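Local structure of serine-threonine phosphatase 2C (Toxoplasma gondii, 2I44) at residues 40-45 with 314-319; 83-88 with 110-115; 65-70 with 122-127. The protein probably acts as a metal-dependent protein serine/threonine phosphatase of the PP2C family, with calcium ions bound in the crystal. All coordinates share one frame; numbering follows the deposited sequence.

Interaction 1. Residues 40-45 with 314-319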
loop_
_atom_site.group_PDB
_atom_site.type_symbol
_atom_site.label_atom_id
_atom_site.label_comp_id
_atom_site.label_asym_id
_atom_site.label_seq_id
_atom_site.Cartn_x
_atom_site.Cartn_y
_atom_site.Cartn_z
ATOM N N PHE A 40 3.170 5.021 -6.982
ATOM C CA PHE A 40 3.873 3.816 -6.569
ATOM C C PHE A 40 5.374 4.041 -6.477
ATOM O O PHE A 40 5.917 4.994 -7.042
ATOM C CB PHE A 40 3.563 2.678 -7.542
ATOM C CG PHE A 40 3.860 3.006 -8.978
ATOM C CD1 PHE A 40 5.167 3.004 -9.452
ATOM C CD2 PHE A 40 2.829 3.305 -9.863
ATOM C CE1 PHE A 40 5.445 3.289 -10.782
ATOM C CE2 PHE A 40 3.101 3.593 -11.201
ATOM C CZ PHE A 40 4.411 3.585 -11.660
ATOM N N THR A 41 6.041 3.135 -5.774
ATOM C CA THR A 41 7.469 3.241 -5.562
ATOM C C THR A 41 8.086 1.857 -5.492
ATOM O O THR A 41 7.563 0.971 -4.824
ATOM C CB THR A 41 7.751 3.996 -4.242
ATOM O OG1 THR A 41 7.243 5.335 -4.341
ATOM C CG2 THR A 41 9.250 4.024 -3.935
ATOM N N LEU A 42 9.190 1.670 -6.203
ATOM C CA LEU A 42 9.891 0.400 -6.190
ATOM C C LEU A 42 11.386 0.658 -6.054
ATOM O O LEU A 42 11.979 1.349 -6.881
ATOM C CB LEU A 42 9.603 -0.394 -7.476
ATOM C CG LEU A 42 10.077 -1.856 -7.507
ATOM C CD1 LEU A 42 9.420 -2.591 -8.658
ATOM C CD2 LEU A 42 11.581 -1.921 -7.633
ATOM N N CYS A 43 11.986 0.119 -4.998
ATOM C CA CYS A 43 13.422 0.268 -4.771
ATOM C C CYS A 43 14.060 -1.119 -4.923
ATOM O O CYS A 43 14.080 -1.907 -3.983
ATOM C CB CYS A 43 13.679 0.821 -3.369
ATOM S SG CYS A 43 15.405 1.276 -3.060
ATOM N N PRO A 44 14.594 -1.427 -6.117
ATOM C CA PRO A 44 15.226 -2.721 -6.409
ATOM C C PRO A 44 16.362 -3.163 -5.483
ATOM O O PRO A 44 16.476 -4.345 -5.156
ATOM C CB PRO A 44 15.663 -2.568 -7.866
ATOM C CG PRO A 44 15.949 -1.115 -7.973
ATOM C CD PRO A 44 14.792 -0.488 -7.234
ATOM N N GLN A 45 17.208 -2.226 -5.073
ATOM C CA GLN A 45 18.304 -2.550 -4.159
ATOM C C GLN A 45 18.210 -1.606 -2.968
ATOM O O GLN A 45 18.726 -0.491 -2.991
ATOM C CB GLN A 45 19.665 -2.402 -4.851
ATOM C CG GLN A 45 20.842 -2.499 -3.889
ATOM C CD GLN A 45 22.191 -2.447 -4.586
ATOM O OE1 GLN A 45 22.650 -3.440 -5.155
ATOM N NE2 GLN A 45 22.831 -1.284 -4.550
ATOM N N THR A 314 -3.876 0.437 -10.586
ATOM C CA THR A 314 -2.436 0.257 -10.526
ATOM C C THR A 314 -2.126 -1.123 -9.980
ATOM O O THR A 314 -2.690 -1.545 -8.964
ATOM C CB THR A 314 -1.778 1.319 -9.625
ATOM O OG1 THR A 314 -1.923 2.607 -10.234
ATOM C CG2 THR A 314 -0.296 1.028 -9.421
ATOM N N ALA A 315 -1.228 -1.823 -10.661
ATOM C CA ALA A 315 -0.831 -3.154 -10.241
ATOM C C ALA A 315 0.688 -3.302 -10.325
ATOM O O ALA A 315 1.314 -2.868 -11.288
ATOM C CB ALA A 315 -1.514 -4.206 -11.109
HETATM N N MSE A 316 1.268 -3.892 -9.290
HETATM C CA MSE A 316 2.701 -4.126 -9.228
HETATM C C MSE A 316 2.821 -5.613 -8.927
HETATM O O MSE A 316 2.344 -6.077 -7.894
HETATM C CB MSE A 316 3.329 -3.298 -8.092
HETATM C CG MSE A 316 4.850 -3.431 -7.959
HETATM SE SE MSE A 316 5.592 -2.407 -6.462
HETATM C CE MSE A 316 5.679 -0.678 -7.314
ATOM N N THR A 317 3.429 -6.361 -9.843
ATOM C CA THR A 317 3.599 -7.798 -9.673
ATOM C C THR A 317 5.043 -8.167 -9.346
ATOM O O THR A 317 5.975 -7.684 -9.981
ATOM C CB THR A 317 3.162 -8.562 -10.948
ATOM O OG1 THR A 317 3.774 -7.973 -12.104
ATOM C CG2 THR A 317 1.648 -8.515 -11.104
ATOM N N VAL A 318 5.217 -9.026 -8.348
ATOM C CA VAL A 318 6.543 -9.457 -7.929
ATOM C C VAL A 318 6.598 -10.984 -7.895
ATOM O O VAL A 318 5.860 -11.622 -7.150
ATOM C CB VAL A 318 6.884 -8.910 -6.520
ATOM C CG1 VAL A 318 8.291 -9.331 -6.121
ATOM C CG2 VAL A 318 6.748 -7.389 -6.503
ATOM N N PHE A 319 7.468 -11.567 -8.711
ATOM C CA PHE A 319 7.604 -13.020 -8.754
ATOM C C PHE A 319 8.914 -13.412 -8.086
ATOM O O PHE A 319 9.993 -13.041 -8.547
ATOM C CB PHE A 319 7.583 -13.516 -10.206
ATOM C CG PHE A 319 6.263 -13.309 -10.901
ATOM C CD1 PHE A 319 5.287 -14.303 -10.884
ATOM C CD2 PHE A 319 5.988 -12.111 -11.554
ATOM C CE1 PHE A 319 4.058 -14.107 -11.505
ATOM C CE2 PHE A 319 4.759 -11.903 -12.182
ATOM C CZ PHE A 319 3.793 -12.901 -12.157
#
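Phe40 and Thr314 face each other across two strands, 40-43 and 314-319, that run at 19° to one another with axes 9.3 Å apart at their closest. That spacing is too wide for a shared ladder, and no hydrogen bond passes between them; Met316 and Thr314 reach strand 40-43 by van der Waals contact. Met316, present as selenomethionine, contributes most. Its CG is anti to the backbone N (chi1 -178°), SE continues the extended chain, and the bend at chi3 (-82°) turns CE toward strand 40-43. There Met316 CE is 3.5 Å from Thr41 O and 3.9 Å from Leu42 CB. The same methyl comes within 4.0 Å of Phe40 CB, so the one carbon touches three successive residues. Beside it, Thr314 CG2 lies 3.9 Å from Phe40 CD2, the two side chains crossing obliquely. The other branch of Thr314 is held by hydrogen bonds of OG1 with Thr28 OG1 and Asp38 OD2, which should fix the methyl against the ring. Ile26 of strand 22-29 packs against Phe40, Leu42 and Met316, and Phe56 of strand 53-62 meets Met316. Strand 38-43 belongs to one antiparallel sheet and strand 313-320 to the other, so the contact lies inside the PP2C beta-sandwich, with helix 291-305 covering Thr317 and Phe319 on the outer side.

Interaction 2. Residues 83-88 with 110-115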
loop_
_atom_site.group_PDB
_atom_site.type_symbol
_atom_site.label_atom_id
_atom_site.label_comp_id
_atom_site.label_asym_id
_atom_site.label_seq_id
_atom_site.Cartn_x
_atom_site.Cartn_y
_atom_site.Cartn_z
ATOM N N PRO A 83 16.258 4.230 13.197
ATOM C CA PRO A 83 17.296 3.610 14.020
ATOM C C PRO A 83 17.067 2.104 13.988
ATOM O O PRO A 83 18.001 1.314 14.100
ATOM C CB PRO A 83 17.039 4.211 15.397
ATOM C CG PRO A 83 16.559 5.599 15.052
ATOM C CD PRO A 83 15.575 5.312 13.930
ATOM N N ALA A 84 15.801 1.726 13.818
ATOM C CA ALA A 84 15.408 0.328 13.751
ATOM C C ALA A 84 15.996 -0.294 12.490
ATOM O O ALA A 84 16.390 -1.462 12.484
ATOM C CB ALA A 84 13.885 0.219 13.734
ATOM N N TRP A 85 16.047 0.490 11.420
ATOM C CA TRP A 85 16.600 0.002 10.168
ATOM C C TRP A 85 18.122 -0.039 10.237
ATOM O O TRP A 85 18.756 -0.884 9.609
ATOM C CB TRP A 85 16.145 0.875 8.995
ATOM C CG TRP A 85 16.614 0.344 7.678
ATOM C CD1 TRP A 85 17.657 0.809 6.934
ATOM C CD2 TRP A 85 16.088 -0.787 6.969
ATOM N NE1 TRP A 85 17.817 0.042 5.803
ATOM C CE2 TRP A 85 16.867 -0.944 5.798
ATOM C CE3 TRP A 85 15.037 -1.684 7.210
ATOM C CZ2 TRP A 85 16.627 -1.959 4.868
ATOM C CZ3 TRP A 85 14.797 -2.696 6.283
ATOM C CH2 TRP A 85 15.591 -2.822 5.125
ATOM N N GLN A 86 18.706 0.882 10.997
ATOM C CA GLN A 86 20.153 0.913 11.149
ATOM C C GLN A 86 20.556 -0.403 11.797
ATOM O O GLN A 86 21.578 -0.988 11.449
ATOM C CB GLN A 86 20.579 2.081 12.041
ATOM C CG GLN A 86 20.009 3.427 11.589
ATOM C CD GLN A 86 20.401 4.575 12.507
ATOM O OE1 GLN A 86 20.883 4.361 13.623
ATOM N NE2 GLN A 86 20.181 5.804 12.045
ATOM N N GLU A 87 19.734 -0.873 12.732
ATOM C CA GLU A 87 20.009 -2.135 13.406
ATOM C C GLU A 87 19.791 -3.288 12.436
ATOM O O GLU A 87 20.384 -4.353 12.594
ATOM C CB GLU A 87 19.113 -2.312 14.639
ATOM C CG GLU A 87 19.056 -1.097 15.538
ATOM C CD GLU A 87 18.680 -1.431 16.973
ATOM O OE1 GLU A 87 17.928 -2.411 17.198
ATOM O OE2 GLU A 87 19.138 -0.700 17.877
ATOM N N VAL A 88 18.937 -3.089 11.434
ATOM C CA VAL A 88 18.717 -4.147 10.453
ATOM C C VAL A 88 19.958 -4.229 9.573
ATOM O O VAL A 88 20.428 -5.314 9.231
ATOM C CB VAL A 88 17.489 -3.869 9.556
ATOM C CG1 VAL A 88 17.502 -4.801 8.347
ATOM C CG2 VAL A 88 16.219 -4.080 10.344
ATOM N N ASP A 110 9.568 -5.219 11.551
ATOM C CA ASP A 110 8.254 -4.751 11.968
ATOM C C ASP A 110 8.389 -3.325 12.487
ATOM O O ASP A 110 7.712 -2.403 12.018
ATOM C CB ASP A 110 7.694 -5.672 13.070
ATOM C CG ASP A 110 6.399 -5.148 13.688
ATOM O OD1 ASP A 110 6.423 -4.067 14.313
ATOM O OD2 ASP A 110 5.354 -5.822 13.559
ATOM N N GLN A 111 9.283 -3.151 13.453
ATOM C CA GLN A 111 9.518 -1.846 14.055
ATOM C C GLN A 111 9.945 -0.781 13.045
ATOM O O GLN A 111 9.520 0.372 13.131
ATOM C CB GLN A 111 10.582 -1.967 15.153
ATOM C CG GLN A 111 10.866 -0.672 15.885
ATOM C CD GLN A 111 9.656 -0.159 16.639
ATOM O OE1 GLN A 111 9.089 -0.865 17.479
ATOM N NE2 GLN A 111 9.251 1.071 16.346
ATOM N N ALA A 112 10.788 -1.157 12.090
ATOM C CA ALA A 112 11.249 -0.201 11.086
ATOM C C ALA A 112 10.098 0.267 10.194
ATOM O O ALA A 112 10.004 1.446 9.852
ATOM C CB ALA A 112 12.354 -0.827 10.229
ATOM N N VAL A 113 9.234 -0.660 9.802
ATOM C CA VAL A 113 8.102 -0.315 8.949
ATOM C C VAL A 113 7.173 0.596 9.739
ATOM O O VAL A 113 6.630 1.559 9.208
ATOM C CB VAL A 113 7.352 -1.584 8.483
ATOM C CG1 VAL A 113 6.061 -1.214 7.758
ATOM C CG2 VAL A 113 8.250 -2.387 7.552
ATOM N N ASP A 114 7.014 0.299 11.021
ATOM C CA ASP A 114 6.159 1.113 11.866
ATOM C C ASP A 114 6.707 2.537 11.921
ATOM O O ASP A 114 5.955 3.508 11.790
ATOM C CB ASP A 114 6.087 0.532 13.279
ATOM C CG ASP A 114 4.907 1.073 14.058
ATOM O OD1 ASP A 114 3.768 0.678 13.739
ATOM O OD2 ASP A 114 5.108 1.901 14.972
ATOM N N ASP A 115 8.018 2.655 12.119
ATOM C CA ASP A 115 8.676 3.960 12.184
ATOM C C ASP A 115 8.514 4.703 10.867
ATOM O O ASP A 115 8.277 5.910 10.849
ATOM C CB ASP A 115 10.166 3.795 12.479
ATOM C CG ASP A 115 10.438 3.461 13.927
ATOM O OD1 ASP A 115 9.466 3.351 14.701
ATOM O OD2 ASP A 115 11.627 3.305 14.293
#
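Gln111 and Asp115, which both rest against Ala84 of the other helix, are joined one turn apart by a hydrogen bond from Gln111 NE2 to Asp115 OD1 of 2.8 Å. It is bent, with 136° at the hydrogen: OD1 lies in the plane of the amide, while the NE2 comes from above the carboxylate plane. A turn at chi2 of Gln111 (63°) swings CD toward Asp115. The second oxygen, Asp115 OD2, lies 3.9 Å from Ala84 CB and is hydrogen-bonded to Ser82 OG, a hydroxyl also bonded to Trp85 N and weakly to Ala84 N, tying Asp115 to the start of helix 83-92. Ala84 CB points at the facing helix and lies 3.8 Å from Gln111 CG and 3.8 Å from Ala112 CA. With alanines facing each other at the closest point, the CA atoms of Ala84 and Ala112 come to 5.0 Å and the helix axes to 8.2 Å, at 146° between their directions. On the inner side Ala112 CB meets the edge of the Trp85 indole near its plane, 4.1 Å from CE3. Val88 CG1 sits over one face, toward its rim. Trp85 also packs on Leu79 and Ile80 of helix 66-80 and Val144 of strand 137-146. Helices 83-92 and 98-130 thus form a roughly antiparallel helical hairpin on the outer face of one sheet of the PP2C sandwich.

Interaction 3. Residues 65-70 with 122-127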
loop_
_atom_site.group_PDB
_atom_site.type_symbol
_atom_site.label_atom_id
_atom_site.label_comp_id
_atom_site.label_asym_id
_atom_site.label_seq_id
_atom_site.Cartn_x
_atom_site.Cartn_y
_atom_site.Cartn_z
ATOM N N ASP A 65 -4.035 14.606 -5.936
ATOM C CA ASP A 65 -2.935 13.649 -5.903
ATOM C C ASP A 65 -1.803 14.077 -4.966
ATOM O O ASP A 65 -0.760 13.430 -4.910
ATOM C CB ASP A 65 -2.367 13.436 -7.315
ATOM C CG ASP A 65 -1.876 14.733 -7.963
ATOM O OD1 ASP A 65 -1.539 15.691 -7.234
ATOM O OD2 ASP A 65 -1.816 14.788 -9.212
ATOM N N PHE A 66 -2.008 15.156 -4.222
ATOM C CA PHE A 66 -0.961 15.654 -3.339
ATOM C C PHE A 66 -0.357 14.634 -2.373
ATOM O O PHE A 66 0.860 14.480 -2.311
ATOM C CB PHE A 66 -1.461 16.860 -2.538
ATOM C CG PHE A 66 -0.399 17.492 -1.688
ATOM C CD1 PHE A 66 0.492 18.413 -2.231
ATOM C CD2 PHE A 66 -0.266 17.143 -0.350
ATOM C CE1 PHE A 66 1.502 18.978 -1.446
ATOM C CE2 PHE A 66 0.738 17.700 0.441
ATOM C CZ PHE A 66 1.624 18.620 -0.110
ATOM N N ALA A 67 -1.196 13.947 -1.609
ATOM C CA ALA A 67 -0.690 12.975 -0.647
ATOM C C ALA A 67 0.052 11.806 -1.291
ATOM O O ALA A 67 1.153 11.462 -0.854
ATOM C CB ALA A 67 -1.823 12.461 0.236
ATOM N N SER A 68 -0.535 11.188 -2.316
ATOM C CA SER A 68 0.129 10.054 -2.966
ATOM C C SER A 68 1.389 10.486 -3.729
ATOM O O SER A 68 2.406 9.793 -3.709
ATOM C CB SER A 68 -0.838 9.329 -3.913
ATOM O OG SER A 68 -1.318 10.190 -4.937
ATOM N N GLU A 69 1.326 11.638 -4.390
ATOM C CA GLU A 69 2.468 12.131 -5.157
ATOM C C GLU A 69 3.706 12.363 -4.290
ATOM O O GLU A 69 4.833 12.076 -4.705
ATOM C CB GLU A 69 2.085 13.425 -5.881
ATOM C CG GLU A 69 3.241 14.178 -6.533
ATOM C CD GLU A 69 4.012 13.366 -7.567
ATOM O OE1 GLU A 69 3.538 12.287 -7.992
ATOM O OE2 GLU A 69 5.102 13.827 -7.966
ATOM N N ASN A 70 3.487 12.876 -3.084
ATOM C CA ASN A 70 4.583 13.149 -2.169
ATOM C C ASN A 70 5.002 11.979 -1.284
ATOM O O ASN A 70 6.192 11.651 -1.209
ATOM C CB ASN A 70 4.231 14.357 -1.301
ATOM C CG ASN A 70 4.324 15.660 -2.069
ATOM O OD1 ASN A 70 5.412 16.194 -2.264
ATOM N ND2 ASN A 70 3.181 16.165 -2.530
ATOM N N ASN A 122 4.132 12.142 9.472
ATOM C CA ASN A 122 4.361 13.408 10.166
ATOM C C ASN A 122 4.919 14.416 9.174
ATOM O O ASN A 122 4.475 15.559 9.122
ATOM C CB ASN A 122 5.340 13.237 11.337
ATOM C CG ASN A 122 4.753 12.429 12.470
ATOM O OD1 ASN A 122 3.532 12.350 12.625
ATOM N ND2 ASN A 122 5.620 11.834 13.284
ATOM N N GLU A 123 5.878 13.980 8.367
ATOM C CA GLU A 123 6.491 14.864 7.388
ATOM C C GLU A 123 5.481 15.289 6.322
ATOM O O GLU A 123 5.446 16.452 5.914
ATOM C CB GLU A 123 7.683 14.178 6.725
ATOM C CG GLU A 123 8.591 15.149 5.989
ATOM C CD GLU A 123 9.644 14.446 5.163
ATOM O OE1 GLU A 123 10.025 13.311 5.531
ATOM O OE2 GLU A 123 10.097 15.030 4.155
ATOM N N LEU A 124 4.665 14.344 5.873
ATOM C CA LEU A 124 3.653 14.649 4.866
ATOM C C LEU A 124 2.638 15.670 5.409
ATOM O O LEU A 124 2.330 16.665 4.749
ATOM C CB LEU A 124 2.921 13.371 4.438
ATOM C CG LEU A 124 1.816 13.549 3.391
ATOM C CD1 LEU A 124 2.420 14.080 2.098
ATOM C CD2 LEU A 124 1.111 12.221 3.141
ATOM N N VAL A 125 2.130 15.416 6.611
ATOM C CA VAL A 125 1.146 16.297 7.233
ATOM C C VAL A 125 1.669 17.723 7.415
ATOM O O VAL A 125 0.915 18.688 7.279
ATOM C CB VAL A 125 0.669 15.731 8.603
ATOM C CG1 VAL A 125 -0.219 16.745 9.311
ATOM C CG2 VAL A 125 -0.117 14.424 8.383
ATOM N N LYS A 126 2.953 17.859 7.734
ATOM C CA LYS A 126 3.543 19.185 7.889
ATOM C C LYS A 126 3.559 19.871 6.527
ATOM O O LYS A 126 3.423 21.089 6.432
ATOM C CB LYS A 126 4.970 19.082 8.437
ATOM C CG LYS A 126 5.038 18.628 9.883
ATOM C CD LYS A 126 6.477 18.427 10.323
ATOM C CE LYS A 126 6.545 17.734 11.671
ATOM N NZ LYS A 126 7.954 17.390 12.018
HETATM N N MSE A 127 3.736 19.083 5.470
HETATM C CA MSE A 127 3.736 19.645 4.128
HETATM C C MSE A 127 2.318 20.096 3.803
HETATM O O MSE A 127 2.109 21.154 3.202
HETATM C CB MSE A 127 4.179 18.608 3.100
HETATM C CG MSE A 127 5.639 18.201 3.199
HETATM SE SE MSE A 127 6.091 16.914 1.814
HETATM C CE MSE A 127 6.038 18.112 0.280
#
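Phe66 and Leu124 each hold CG anti to the backbone N (chi1 -175° and 179°), and the ends of both side chains come nearer the facing segment than their CB atoms, neither of which starts out aimed at it. Phe66 CE2 comes to 4.3 Å from Leu124 CD1. The rim of the same ring reaches Met127, a selenomethionine, whose CB lies near the ring plane 4.1 Å from Phe66 CZ. Both branches of Leu124 lie near Ala67 O, with CD2 turned to Ala67 CB at 4.1 Å and CD1 to Asn70 CB at 3.9 Å. The axes of helices 66-70 and 122-127 are 10.7 Å apart and their directions differ by 132°, a wide spacing bridged by longer side chains. Both belong to the helical layer that covers one beta-sheet of the PP2C sandwich. Helix 66-80 follows strand 53-62 after a short turn; the end of that strand carries the calcium-binding residues Asp60 and Gly61, and Ala67 packs inward on Ser138 of strand 137-146. Asn70 is the polar member of the contact. Its ND2 gives a nearly straight hydrogen bond of 2.9 Å to Phe66 O, an oxygen that also receives Asn70 N; the two donors arrive from opposite faces of the carbonyl plane. The ND2 stands above one face of the Phe66 ring as well, toward its rim. With ND2 bonded to Phe66 O, Asn70 OD1 is left facing Met127 CE, 3.2 Å away, brought there by the bend of the Met127 chain at chi3; the methyl next to selenium may be weakly polarised. Phe66 also touches Leu131, Lys133 and Ala136, and Val71 and Leu74 continue the apolar surface met by Leu124.

Interactions 2 and 3 both use the long helix 98-130, which lies against helix 83-92 at residues 110-115 and against helix 66-80 at 122-127. Interaction 1 lies between the two sheets; the three centres are 20 to 21 Å apart and none of the contacts touches another. Two of them approach the metal site. The side chain of Thr314 in interaction 1 is about 8 Å from a bound calcium ion, and that of Ala67 in interaction 3 about 10 Å from one. Asp60, a ligand at both calcium sites, lies about 8 Å from Thr314 and 10 Å from Ala67, side chain to side chain. The Ala67 side chain is about 6 Å from Gly61, a ligand of one calcium. Interaction 2 is away from both calcium sites.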